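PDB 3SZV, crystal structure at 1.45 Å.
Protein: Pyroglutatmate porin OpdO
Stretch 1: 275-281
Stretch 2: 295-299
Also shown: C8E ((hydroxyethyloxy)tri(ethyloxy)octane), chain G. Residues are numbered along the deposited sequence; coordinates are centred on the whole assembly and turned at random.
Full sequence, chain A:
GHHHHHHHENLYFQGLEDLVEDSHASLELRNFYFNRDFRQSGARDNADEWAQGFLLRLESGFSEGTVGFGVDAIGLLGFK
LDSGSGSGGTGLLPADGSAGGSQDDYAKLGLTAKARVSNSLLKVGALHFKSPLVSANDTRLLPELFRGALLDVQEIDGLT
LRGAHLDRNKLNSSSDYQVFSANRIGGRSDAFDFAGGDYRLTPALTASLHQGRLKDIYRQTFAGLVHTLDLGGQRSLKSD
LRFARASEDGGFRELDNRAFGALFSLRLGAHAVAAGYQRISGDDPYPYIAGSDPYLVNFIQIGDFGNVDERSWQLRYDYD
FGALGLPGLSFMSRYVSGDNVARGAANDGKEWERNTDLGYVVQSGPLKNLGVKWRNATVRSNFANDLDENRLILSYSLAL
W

Stretch 1 275-281: AGYQRIS
Stretch 2 (295-299) YLVNF

What backbones meet here? Residues 275-281 belong to a β strand that begins earlier in the chain, with Gln278 at phi/psi -140/137. Facing it, 295-299 has no regular strand: Leu296 to Phe299 make a type I turn, with Val297 at -62/-30 and Asn298 at -102/20, closed by Phe299 N to Leu296 O at 3.2 Å. CA atoms lie 6.6 Å apart for both Gly276–Val297 and Gln278–Asn298.

Why is Gln278 extended before it bends? Its CA-to-CB bond points toward the turn, and t, t chi1 and chi2 (-175°, 165°) carry the amide across; chi3 of -72° orients it. Asn298 N donates to Gln278 OE1 at 3.0 Å and 167°. Val297 N is also 3.1 Å from Gln278 OE1, but its angle is too poor for a hydrogen bond.

How does Asn298 pack against the strand? With chi1 m (-71°) and chi2 -12°, its ND2 sits 3.5 Å from Gln278 CB. Gly276 leaves room: an ideal CB there would lie 2.8 Å from Asn298 OD1, a clash.

What do Leu296, Ile280, Val297 and Tyr277 do? Leu296 (m, t) and Ile280 (m, m) meet loosely: Leu296 CD2 lies 4.4 Å from Ile280 CD1. Val297 (chi1 m, -59°) brings CG2 to 3.6 Å from Tyr277 O. The CA-to-CB bond of Tyr277 (t, chi2 76°) points away from the turn, and C8E C16 lies over one face of its ring, 3.5 Å from Tyr277 CE2.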

ATOM      1  N   ALA A 275      -8.768  17.597  -0.232  1.00 16.31           N
ATOM      2  CA  ALA A 275      -8.279  18.325   0.926  1.00 18.41           C
ATOM      3  C   ALA A 275      -8.234  17.364   2.094  1.00 17.15           C
ATOM      4  O   ALA A 275      -9.193  16.638   2.361  1.00 16.96           O
ATOM      5  N   GLY A 276      -7.098  17.347   2.782  1.00 15.68           N
ATOM      6  CA  GLY A 276      -6.886  16.413   3.871  1.00 15.84           C
ATOM      7  C   GLY A 276      -6.464  17.115   5.149  1.00 15.85           C
ATOM      8  O   GLY A 276      -5.832  18.169   5.125  1.00 16.64           O
ATOM      9  N   TYR A 277      -6.817  16.509   6.270  1.00 14.56           N
ATOM     10  CA  TYR A 277      -6.377  16.979   7.578  1.00 13.98           C
ATOM     11  C   TYR A 277      -5.959  15.775   8.389  1.00 14.63           C
ATOM     12  O   TYR A 277      -6.633  14.744   8.374  1.00 15.04           O
ATOM     13  CB  TYR A 277      -7.508  17.710   8.302  1.00 15.82           C
ATOM     14  CG  TYR A 277      -7.130  18.116   9.714  1.00 16.05           C
ATOM     15  CD1 TYR A 277      -6.293  19.191   9.935  1.00 19.90           C
ATOM     16  CD2 TYR A 277      -7.576  17.393  10.804  1.00 19.22           C
ATOM     17  CE1 TYR A 277      -5.940  19.560  11.222  1.00 21.35           C
ATOM     18  CE2 TYR A 277      -7.223  17.745  12.088  1.00 22.25           C
ATOM     19  CZ  TYR A 277      -6.401  18.824  12.281  1.00 18.37           C
ATOM     20  OH  TYR A 277      -6.047  19.188  13.567  1.00 26.27           O
ATOM     21  N   GLN A 278      -4.850  15.905   9.114  1.00 13.91           N
ATOM     22  CA  GLN A 278      -4.348  14.805   9.918  1.00 13.93           C
ATOM     23  C   GLN A 278      -3.825  15.320  11.244  1.00 13.60           C
ATOM     24  O   GLN A 278      -3.151  16.344  11.294  1.00 15.67           O
ATOM     25  CB  GLN A 278      -3.257  14.055   9.150  1.00 12.93           C
ATOM     26  CG  GLN A 278      -2.716  12.819   9.817  1.00 12.69           C
ATOM     27  CD  GLN A 278      -1.945  11.986   8.810  1.00 13.38           C
ATOM     28  OE1 GLN A 278      -2.542  11.354   7.923  1.00 12.62           O
ATOM     29  NE2 GLN A 278      -0.611  12.022   8.894  1.00 13.45           N
ATOM     30  N   ARG A 279      -4.144  14.608  12.320  1.00 14.40           N
ATOM     31  CA  ARG A 279      -3.683  14.997  13.649  1.00 14.42           C
ATOM     32  C   ARG A 279      -3.169  13.785  14.387  1.00 16.09           C
ATOM     33  O   ARG A 279      -3.911  12.836  14.651  1.00 14.94           O
ATOM     34  CB  ARG A 279      -4.795  15.672  14.451  1.00 15.67           C
ATOM     35  CG  ARG A 279      -4.341  16.145  15.839  1.00 21.93           C
ATOM     36  CD  ARG A 279      -3.145  17.098  15.735  1.00 29.96           C
ATOM     37  N   ILE A 280      -1.883  13.818  14.708  1.00 15.13           N
ATOM     38  CA  ILE A 280      -1.245  12.783  15.497  1.00 15.41           C
ATOM     39  C   ILE A 280      -1.164  13.273  16.938  1.00 14.68           C
ATOM     40  O   ILE A 280      -0.837  14.438  17.174  1.00 16.71           O
ATOM     41  CB  ILE A 280       0.194  12.510  14.985  1.00 13.77           C
ATOM     42  CG1 ILE A 280       0.229  12.362  13.450  1.00 14.24           C
ATOM     43  CG2 ILE A 280       0.789  11.288  15.666  1.00 15.92           C
ATOM     44  CD1 ILE A 280      -0.647  11.219  12.873  1.00 15.66           C
ATOM     45  N   SER A 281      -1.452  12.404  17.900  1.00 13.56           N
ATOM     46  CA  SER A 281      -1.327  12.794  19.306  1.00 14.97           C
ATOM     47  C   SER A 281      -0.912  11.630  20.189  1.00 15.79           C
ATOM     48  O   SER A 281      -0.894  10.478  19.763  1.00 14.34           O
ATOM     49  CB  SER A 281      -2.620  13.440  19.815  1.00 20.70           C
ATOM     50  OG  SER A 281      -3.692  12.512  19.813  1.00 22.07           O
ATOM     51  N   TYR A 295      -1.632   3.708   6.900  1.00 11.23           N
ATOM     52  CA  TYR A 295      -2.925   4.097   6.343  1.00 11.51           C
ATOM     53  C   TYR A 295      -3.311   5.503   6.805  1.00 12.37           C
ATOM     54  O   TYR A 295      -4.364   5.717   7.421  1.00 11.87           O
ATOM     55  CB  TYR A 295      -3.988   3.068   6.733  1.00 12.83           C
ATOM     56  CG  TYR A 295      -5.214   3.060   5.850  1.00 12.12           C
ATOM     57  CD1 TYR A 295      -5.107   2.834   4.488  1.00 14.92           C
ATOM     58  CD2 TYR A 295      -6.484   3.231   6.383  1.00 12.97           C
ATOM     59  CE1 TYR A 295      -6.242   2.801   3.678  1.00 18.80           C
ATOM     60  CE2 TYR A 295      -7.615   3.197   5.592  1.00 13.83           C
ATOM     61  CZ  TYR A 295      -7.487   2.995   4.241  1.00 18.56           C
ATOM     62  OH  TYR A 295      -8.618   2.966   3.447  1.00 22.81           O
ATOM     63  N   LEU A 296      -2.450   6.455   6.458  1.00 11.76           N
ATOM     64  CA  LEU A 296      -2.609   7.854   6.862  1.00 11.76           C
ATOM     65  C   LEU A 296      -3.008   8.683   5.664  1.00 11.34           C
ATOM     66  O   LEU A 296      -2.435   8.531   4.585  1.00 12.73           O
ATOM     67  CB  LEU A 296      -1.305   8.395   7.444  1.00 12.94           C
ATOM     68  CG  LEU A 296      -0.891   7.769   8.780  1.00 11.81           C
ATOM     69  CD1 LEU A 296       0.537   8.189   9.122  1.00 12.96           C
ATOM     70  CD2 LEU A 296      -1.866   8.160   9.915  1.00 14.30           C
ATOM     71  N   VAL A 297      -3.994   9.554   5.836  1.00 11.25           N
ATOM     72  CA  VAL A 297      -4.470  10.339   4.700  1.00 11.99           C
ATOM     73  C   VAL A 297      -3.390  11.244   4.113  1.00 11.85           C
ATOM     74  O   VAL A 297      -3.425  11.541   2.917  1.00 13.43           O
ATOM     75  CB  VAL A 297      -5.755  11.172   5.016  1.00 12.99           C
ATOM     76  CG1 VAL A 297      -6.926  10.265   5.470  1.00 13.87           C
ATOM     77  CG2 VAL A 297      -5.467  12.304   6.029  1.00 13.05           C
ATOM     78  N   ASN A 298      -2.446  11.705   4.945  1.00 11.69           N
ATOM     79  CA  ASN A 298      -1.398  12.589   4.455  1.00 11.87           C
ATOM     80  C   ASN A 298      -0.046  11.904   4.231  1.00 13.28           C
ATOM     81  O   ASN A 298       0.987  12.563   4.142  1.00 14.24           O
ATOM     82  CB  ASN A 298      -1.259  13.816   5.377  1.00 13.11           C
ATOM     83  CG  ASN A 298      -2.448  14.777   5.261  1.00 13.52           C
ATOM     84  OD1 ASN A 298      -3.281  14.671   4.350  1.00 13.65           O
ATOM     85  ND2 ASN A 298      -2.518  15.738   6.183  1.00 14.00           N
ATOM     86  N   PHE A 299      -0.065  10.576   4.108  1.00 13.53           N
ATOM     87  CA  PHE A 299       1.121   9.819   3.709  1.00 13.59           C
ATOM     88  C   PHE A 299       1.272   9.945   2.198  1.00 12.59           C
ATOM     89  O   PHE A 299       0.379   9.549   1.436  1.00 14.29           O
ATOM     90  CB  PHE A 299       0.972   8.346   4.128  1.00 12.10           C
ATOM     91  CG  PHE A 299       1.887   7.381   3.408  1.00 12.89           C
ATOM     92  CD1 PHE A 299       3.266   7.485   3.506  1.00 14.54           C
ATOM     93  CD2 PHE A 299       1.348   6.325   2.692  1.00 14.48           C
ATOM     94  CE1 PHE A 299       4.100   6.561   2.853  1.00 16.86           C
ATOM     95  CE2 PHE A 299       2.171   5.403   2.049  1.00 15.24           C
ATOM     96  CZ  PHE A 299       3.543   5.525   2.133  1.00 15.58           C
TER
HETATM   97  C11 C8E G 390      -6.574  24.669  12.996  1.00 58.07           C
HETATM   98  O12 C8E G 390      -7.774  23.979  13.264  1.00 71.76           O
HETATM   99  C13 C8E G 390      -7.912  22.884  12.387  1.00 59.47           C
HETATM  100  C14 C8E G 390      -8.508  21.717  13.159  1.00 63.84           C
HETATM  101  O15 C8E G 390      -9.766  21.394  12.617  1.00 72.85           O
HETATM  102  C16 C8E G 390      -9.693  20.224  11.829  1.00 47.28           C
HETATM  103  C17 C8E G 390     -10.701  20.347  10.693  1.00 56.00           C
HETATM  104  O18 C8E G 390     -10.770  19.119  10.007  1.00 59.80           O
HETATM  105  C19 C8E G 390     -11.776  18.278  10.518  1.00 53.57           C
HETATM  106  C20 C8E G 390     -12.341  17.468   9.356  1.00 46.90           C
HETATM  107  O21 C8E G 390     -13.592  16.924   9.700  1.00 59.01           O